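Local coordinates for BPT4 GENE 59 helicase assembly protein (Enterobacteria phage T4, PDB 1C1K) that loads the replicative helicase onto fork DNA covered by single-stranded-DNA-binding protein and coordinates leading- and lagging-strand synthesis during phage replication, at residues E134-N139 with S145-L150; D172-Q177 with L181-Y186. All coordinates share one frame; numbering follows the deposited sequence.

Contact 1: residues E134-N139 with S145-L150; sequences EIFEYN and SYIFKL
Ile135 and Ile147 are joined by a backbone hydrogen bond where the loop after helix 109-126 folds back against the N-terminal turn of helix 146-152, an N-capped helix start in the C-terminal part of this mainly helical loader. Ile147 N gives its hydrogen to Ile135 O at 2.9 Å, so a first-turn N-H, which has no acceptor within its own helix, is satisfied by the loop. A water knits the same backbones together: it accepts from Tyr146 N at 2.9 Å and lies within bonding distance of both Glu134 O and Glu137 O.

The apolar contacts flank this polar seam. The side chains of Ile135 and Tyr146 cross at about a right angle, with Ile135 CD1 3.8 Å from Tyr146 CB. The methyl Ile135 CG2 sits over the centre of the Phe136 ring, while Phe136 CE2 meets Ile147 CD1 at 3.8 Å. Ile147 sends CG1 anti to its backbone N (chi1 -161°), and the bend at chi2 brings CD1 to that ring; Leu164 and Ile170 also pack on Ile147.

Capping completes the turn. Ser145 CB rests against Glu137 O, and its hydroxyl, also paired with His174, accepts from Phe148 N, with Ser145 OG 3.1 Å from that nitrogen.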
loop_
_atom_site.group_PDB
_atom_site.type_symbol
_atom_site.label_atom_id
_atom_site.label_comp_id
_atom_site.label_asym_id
_atom_site.label_seq_id
_atom_site.Cartn_x
_atom_site.Cartn_y
_atom_site.Cartn_z
ATOM N N GLU A 134 -8.292 18.943 12.039
ATOM C CA GLU A 134 -7.466 18.485 13.154
ATOM C C GLU A 134 -7.156 16.984 13.094
ATOM O O GLU A 134 -6.187 16.507 13.693
ATOM C CB GLU A 134 -8.154 18.823 14.481
ATOM C CG GLU A 134 -8.055 20.301 14.832
ATOM C CD GLU A 134 -8.995 20.733 15.943
ATOM O OE1 GLU A 134 -9.183 21.959 16.097
ATOM O OE2 GLU A 134 -9.539 19.868 16.664
ATOM N N ILE A 135 -7.985 16.242 12.369
ATOM C CA ILE A 135 -7.800 14.802 12.228
ATOM C C ILE A 135 -6.568 14.490 11.377
ATOM O O ILE A 135 -5.825 13.547 11.655
ATOM C CB ILE A 135 -9.029 14.157 11.529
ATOM C CG1 ILE A 135 -10.245 14.179 12.465
ATOM C CG2 ILE A 135 -8.688 12.733 11.079
ATOM C CD1 ILE A 135 -10.115 13.279 13.665
ATOM N N PHE A 136 -6.349 15.313 10.357
ATOM C CA PHE A 136 -5.267 15.100 9.412
ATOM C C PHE A 136 -3.939 15.790 9.675
ATOM O O PHE A 136 -2.937 15.438 9.063
ATOM C CB PHE A 136 -5.774 15.463 8.016
ATOM C CG PHE A 136 -7.109 14.865 7.699
ATOM C CD1 PHE A 136 -8.282 15.549 7.996
ATOM C CD2 PHE A 136 -7.198 13.589 7.143
ATOM C CE1 PHE A 136 -9.525 14.973 7.748
ATOM C CE2 PHE A 136 -8.434 13.009 6.893
ATOM C CZ PHE A 136 -9.600 13.701 7.196
ATOM N N GLU A 137 -3.922 16.754 10.589
ATOM C CA GLU A 137 -2.693 17.478 10.883
ATOM C C GLU A 137 -1.767 16.786 11.877
ATOM O O GLU A 137 -2.202 16.228 12.877
ATOM C CB GLU A 137 -3.026 18.878 11.401
ATOM C CG GLU A 137 -3.688 19.782 10.379
ATOM C CD GLU A 137 -2.725 20.259 9.305
ATOM O OE1 GLU A 137 -3.172 20.463 8.154
ATOM O OE2 GLU A 137 -1.524 20.433 9.609
ATOM N N TYR A 138 -0.472 16.831 11.588
ATOM C CA TYR A 138 0.528 16.242 12.465
ATOM C C TYR A 138 0.496 16.999 13.804
ATOM O O TYR A 138 0.353 18.224 13.829
ATOM C CB TYR A 138 1.907 16.366 11.807
ATOM C CG TYR A 138 3.069 16.032 12.705
ATOM C CD1 TYR A 138 3.429 14.704 12.943
ATOM C CD2 TYR A 138 3.826 17.041 13.302
ATOM C CE1 TYR A 138 4.520 14.388 13.754
ATOM C CE2 TYR A 138 4.919 16.738 14.115
ATOM C CZ TYR A 138 5.261 15.411 14.336
ATOM O OH TYR A 138 6.350 15.105 15.121
ATOM N N ASN A 139 0.615 16.258 14.905
ATOM C CA ASN A 139 0.601 16.830 16.254
ATOM C C ASN A 139 1.969 16.631 16.914
ATOM O O ASN A 139 2.281 15.544 17.380
ATOM C CB ASN A 139 -0.484 16.141 17.098
ATOM C CG ASN A 139 -0.701 16.813 18.449
ATOM O OD1 ASN A 139 -1.668 16.518 19.155
ATOM N ND2 ASN A 139 0.197 17.717 18.814
ATOM N N SER A 145 -0.688 11.751 14.506
ATOM C CA SER A 145 -1.913 12.413 14.078
ATOM C C SER A 145 -3.037 11.406 14.214
ATOM O O SER A 145 -2.791 10.198 14.277
ATOM C CB SER A 145 -1.815 12.881 12.619
ATOM O OG SER A 145 -1.648 11.786 11.729
ATOM N N TYR A 146 -4.271 11.890 14.267
ATOM C CA TYR A 146 -5.395 10.980 14.376
ATOM C C TYR A 146 -5.467 10.103 13.131
ATOM O O TYR A 146 -5.681 8.893 13.230
ATOM C CB TYR A 146 -6.697 11.761 14.532
ATOM C CG TYR A 146 -6.949 12.262 15.936
ATOM C CD1 TYR A 146 -7.170 13.617 16.178
ATOM C CD2 TYR A 146 -7.000 11.377 17.016
ATOM C CE1 TYR A 146 -7.443 14.083 17.467
ATOM C CE2 TYR A 146 -7.271 11.830 18.306
ATOM C CZ TYR A 146 -7.492 13.183 18.520
ATOM O OH TYR A 146 -7.768 13.636 19.788
ATOM N N ILE A 147 -5.271 10.696 11.954
ATOM C CA ILE A 147 -5.357 9.905 10.732
ATOM C C ILE A 147 -4.308 8.795 10.696
ATOM O O ILE A 147 -4.596 7.680 10.245
ATOM C CB ILE A 147 -5.286 10.808 9.457
ATOM C CG1 ILE A 147 -5.839 10.035 8.252
ATOM C CG2 ILE A 147 -3.859 11.294 9.207
ATOM C CD1 ILE A 147 -7.321 9.685 8.361
ATOM N N PHE A 148 -3.099 9.074 11.172
ATOM C CA PHE A 148 -2.077 8.034 11.196
ATOM C C PHE A 148 -2.476 6.961 12.206
ATOM O O PHE A 148 -2.310 5.771 11.958
ATOM C CB PHE A 148 -0.715 8.614 11.582
ATOM C CG PHE A 148 0.378 7.576 11.694
ATOM C CD1 PHE A 148 0.484 6.549 10.758
ATOM C CD2 PHE A 148 1.298 7.623 12.737
ATOM C CE1 PHE A 148 1.487 5.587 10.862
ATOM C CE2 PHE A 148 2.305 6.664 12.848
ATOM C CZ PHE A 148 2.396 5.644 11.905
ATOM N N LYS A 149 -3.011 7.387 13.349
ATOM C CA LYS A 149 -3.430 6.453 14.391
ATOM C C LYS A 149 -4.516 5.523 13.874
ATOM O O LYS A 149 -4.548 4.343 14.228
ATOM C CB LYS A 149 -3.949 7.213 15.621
ATOM C CG LYS A 149 -2.860 7.713 16.551
ATOM C CD LYS A 149 -3.439 8.536 17.692
ATOM C CE LYS A 149 -2.350 9.222 18.502
ATOM N NZ LYS A 149 -1.287 8.286 18.935
ATOM N N LEU A 150 -5.405 6.054 13.040
ATOM C CA LEU A 150 -6.486 5.251 12.484
ATOM C C LEU A 150 -5.915 4.197 11.540
ATOM O O LEU A 150 -6.412 3.070 11.469
ATOM C CB LEU A 150 -7.489 6.144 11.753
ATOM C CG LEU A 150 -8.336 7.029 12.681
ATOM C CD1 LEU A 150 -9.189 7.987 11.859
ATOM C CD2 LEU A 150 -9.209 6.146 13.570
HETATM O O HOH W 1 -4.213 14.782 14.308
#

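Contact 2: residues D172-Q177 with L181-Y186; sequences DKHDEQ and LVWNNY
Trp183 reaches across from helix 181-196 to lie against His174 and Asp175 on helix 170-177, the two helices forming an antiparallel helical hairpin closed by the short loop 178-180. The CA atoms of the two segments come no nearer than 7.5 Å, Asp175 to Asn184, and the indole lies between the helices. Its CG stands anti to the backbone N (chi1 161°), which lays the indole against His174 and Asp175.

The tight side is the buried one. His174 CB sits over one face of the indole, offset toward the rim, and comes to 3.3 Å from Trp183 CZ2. The imidazole continues obliquely past the six-membered ring, the two planes 45° apart, with His174 CD2 4.0 Å from Trp183 CZ3. Phe148 packs edge-to-face with Trp183, and His174 NE2 has its partner in Ser145.

On the Asn184 side the contact is looser and runs through water. One water lies 3.1 Å from Asp175 OD2 and, more weakly held, near Asn184 OD1. Asp175 OD2 also bonds Ser187, while OD1 pairs with Lys191 in a salt bridge, a setting that would favour the charged form of the carboxylate. At the junction between these two sides, Trp183 NE1 donates to Asp175 OD2 at 2.8 Å, the oxygen lying 20° out of the indole plane.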
loop_
_atom_site.group_PDB
_atom_site.type_symbol
_atom_site.label_atom_id
_atom_site.label_comp_id
_atom_site.label_asym_id
_atom_site.label_seq_id
_atom_site.Cartn_x
_atom_site.Cartn_y
_atom_site.Cartn_z
ATOM N N ASP A 172 3.821 13.880 2.984
ATOM C CA ASP A 172 4.947 14.801 2.900
ATOM C C ASP A 172 5.012 15.758 4.084
ATOM O O ASP A 172 6.089 16.022 4.600
ATOM C CB ASP A 172 4.904 15.568 1.579
ATOM C CG ASP A 172 5.143 14.667 0.373
ATOM O OD1 ASP A 172 4.996 15.151 -0.765
ATOM O OD2 ASP A 172 5.474 13.475 0.566
ATOM N N LYS A 173 3.863 16.261 4.524
ATOM C CA LYS A 173 3.833 17.171 5.671
ATOM C C LYS A 173 4.277 16.457 6.947
ATOM O O LYS A 173 4.967 17.035 7.782
ATOM C CB LYS A 173 2.430 17.744 5.856
ATOM C CG LYS A 173 2.021 18.694 4.751
ATOM C CD LYS A 173 1.225 19.857 5.301
ATOM C CE LYS A 173 -0.261 19.663 5.064
ATOM N NZ LYS A 173 -1.062 20.275 6.162
ATOM N N HIS A 174 3.877 15.201 7.106
ATOM C CA HIS A 174 4.275 14.437 8.279
ATOM C C HIS A 174 5.791 14.217 8.223
ATOM O O HIS A 174 6.497 14.395 9.218
ATOM C CB HIS A 174 3.552 13.082 8.302
ATOM C CG HIS A 174 2.206 13.113 8.968
ATOM N ND1 HIS A 174 1.217 14.005 8.614
ATOM C CD2 HIS A 174 1.680 12.338 9.947
ATOM C CE1 HIS A 174 0.137 13.778 9.344
ATOM N NE2 HIS A 174 0.393 12.771 10.160
ATOM N N ASP A 175 6.280 13.837 7.045
ATOM C CA ASP A 175 7.702 13.575 6.831
ATOM C C ASP A 175 8.595 14.768 7.174
ATOM O O ASP A 175 9.683 14.596 7.725
ATOM C CB ASP A 175 7.952 13.182 5.371
ATOM C CG ASP A 175 7.716 11.707 5.109
ATOM O OD1 ASP A 175 7.788 11.307 3.928
ATOM O OD2 ASP A 175 7.462 10.952 6.071
ATOM N N GLU A 176 8.143 15.972 6.842
ATOM C CA GLU A 176 8.934 17.165 7.117
ATOM C C GLU A 176 8.894 17.620 8.569
ATOM O O GLU A 176 9.779 18.348 9.009
ATOM C CB GLU A 176 8.501 18.331 6.210
ATOM C CG GLU A 176 7.013 18.404 5.894
ATOM C CD GLU A 176 6.724 18.933 4.486
ATOM O OE1 GLU A 176 5.901 19.864 4.352
ATOM O OE2 GLU A 176 7.316 18.419 3.509
ATOM N N GLN A 177 7.893 17.178 9.323
ATOM C CA GLN A 177 7.760 17.596 10.718
ATOM C C GLN A 177 8.232 16.605 11.781
ATOM O O GLN A 177 8.180 16.911 12.971
ATOM C CB GLN A 177 6.304 17.972 11.014
ATOM C CG GLN A 177 5.751 19.096 10.151
ATOM C CD GLN A 177 4.263 19.323 10.368
ATOM O OE1 GLN A 177 3.427 18.766 9.653
ATOM N NE2 GLN A 177 3.924 20.146 11.356
ATOM N N LEU A 181 10.401 7.107 14.457
ATOM C CA LEU A 181 10.669 5.814 13.833
ATOM C C LEU A 181 9.411 5.049 13.422
ATOM O O LEU A 181 9.360 4.454 12.346
ATOM C CB LEU A 181 11.502 4.951 14.781
ATOM C CG LEU A 181 11.896 3.568 14.257
ATOM C CD1 LEU A 181 13.312 3.242 14.718
ATOM C CD2 LEU A 181 10.912 2.519 14.764
ATOM N N VAL A 182 8.398 5.055 14.281
ATOM C CA VAL A 182 7.161 4.352 13.973
ATOM C C VAL A 182 6.497 4.944 12.729
ATOM O O VAL A 182 5.996 4.206 11.882
ATOM C CB VAL A 182 6.178 4.406 15.162
ATOM C CG1 VAL A 182 4.835 3.828 14.759
ATOM C CG2 VAL A 182 6.747 3.621 16.332
ATOM N N TRP A 183 6.495 6.270 12.610
ATOM C CA TRP A 183 5.888 6.898 11.443
ATOM C C TRP A 183 6.732 6.600 10.215
ATOM O O TRP A 183 6.206 6.226 9.172
ATOM C CB TRP A 183 5.777 8.417 11.611
ATOM C CG TRP A 183 5.588 9.121 10.283
ATOM C CD1 TRP A 183 6.513 9.869 9.613
ATOM C CD2 TRP A 183 4.431 9.065 9.433
ATOM N NE1 TRP A 183 6.012 10.276 8.398
ATOM C CE2 TRP A 183 4.736 9.798 8.261
ATOM C CE3 TRP A 183 3.166 8.463 9.545
ATOM C CZ2 TRP A 183 3.825 9.946 7.210
ATOM C CZ3 TRP A 183 2.261 8.611 8.496
ATOM C CH2 TRP A 183 2.596 9.345 7.345
ATOM N N ASN A 184 8.043 6.777 10.345
ATOM C CA ASN A 184 8.964 6.532 9.240
ATOM C C ASN A 184 8.772 5.143 8.633
ATOM O O ASN A 184 8.702 5.006 7.414
ATOM C CB ASN A 184 10.415 6.686 9.705
ATOM C CG ASN A 184 11.417 6.247 8.643
ATOM O OD1 ASN A 184 11.445 6.795 7.541
ATOM N ND2 ASN A 184 12.239 5.250 8.971
ATOM N N ASN A 185 8.692 4.119 9.477
ATOM C CA ASN A 185 8.506 2.752 8.995
ATOM C C ASN A 185 7.271 2.665 8.099
ATOM O O ASN A 185 7.297 2.033 7.038
ATOM C CB ASN A 185 8.351 1.792 10.173
ATOM C CG ASN A 185 9.515 1.869 11.149
ATOM O OD1 ASN A 185 9.406 1.426 12.294
ATOM N ND2 ASN A 185 10.634 2.429 10.702
ATOM N N TYR A 186 6.183 3.295 8.533
ATOM C CA TYR A 186 4.950 3.288 7.756
ATOM C C TYR A 186 5.094 4.188 6.531
ATOM O O TYR A 186 4.653 3.838 5.438
ATOM C CB TYR A 186 3.777 3.783 8.608
ATOM C CG TYR A 186 2.965 2.680 9.247
ATOM C CD1 TYR A 186 3.282 2.205 10.517
ATOM C CD2 TYR A 186 1.873 2.120 8.587
ATOM C CE1 TYR A 186 2.530 1.198 11.121
ATOM C CE2 TYR A 186 1.113 1.113 9.181
ATOM C CZ TYR A 186 1.449 0.659 10.447
ATOM O OH TYR A 186 0.698 -0.331 11.039
HETATM O O HOH W 2 9.756 9.704 7.827
#

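In the fold
Contact 1 closes before contact 2 opens, and their centres lie about 12 Å apart, on the same side of the chain's centre and both in the C-terminal part of the chain. Between them the chain runs through helix 158-168, whose residues Leu164 and Leu168 pack on Phe136. The two contacts touch directly: Ser145 OG lies 2.8 Å from His174 NE2, a probable hydrogen bond, and Glu137 OE1 forms a salt bridge with Lys173 NZ at 2.9 Å. Phe148, on helix 146-152, meets Trp183 and Tyr186 edge-to-face. The capped helix start of contact 1 is thereby tied to both helices of contact 2, so the two contacts are packed together as neighbours in the C-terminal helical region.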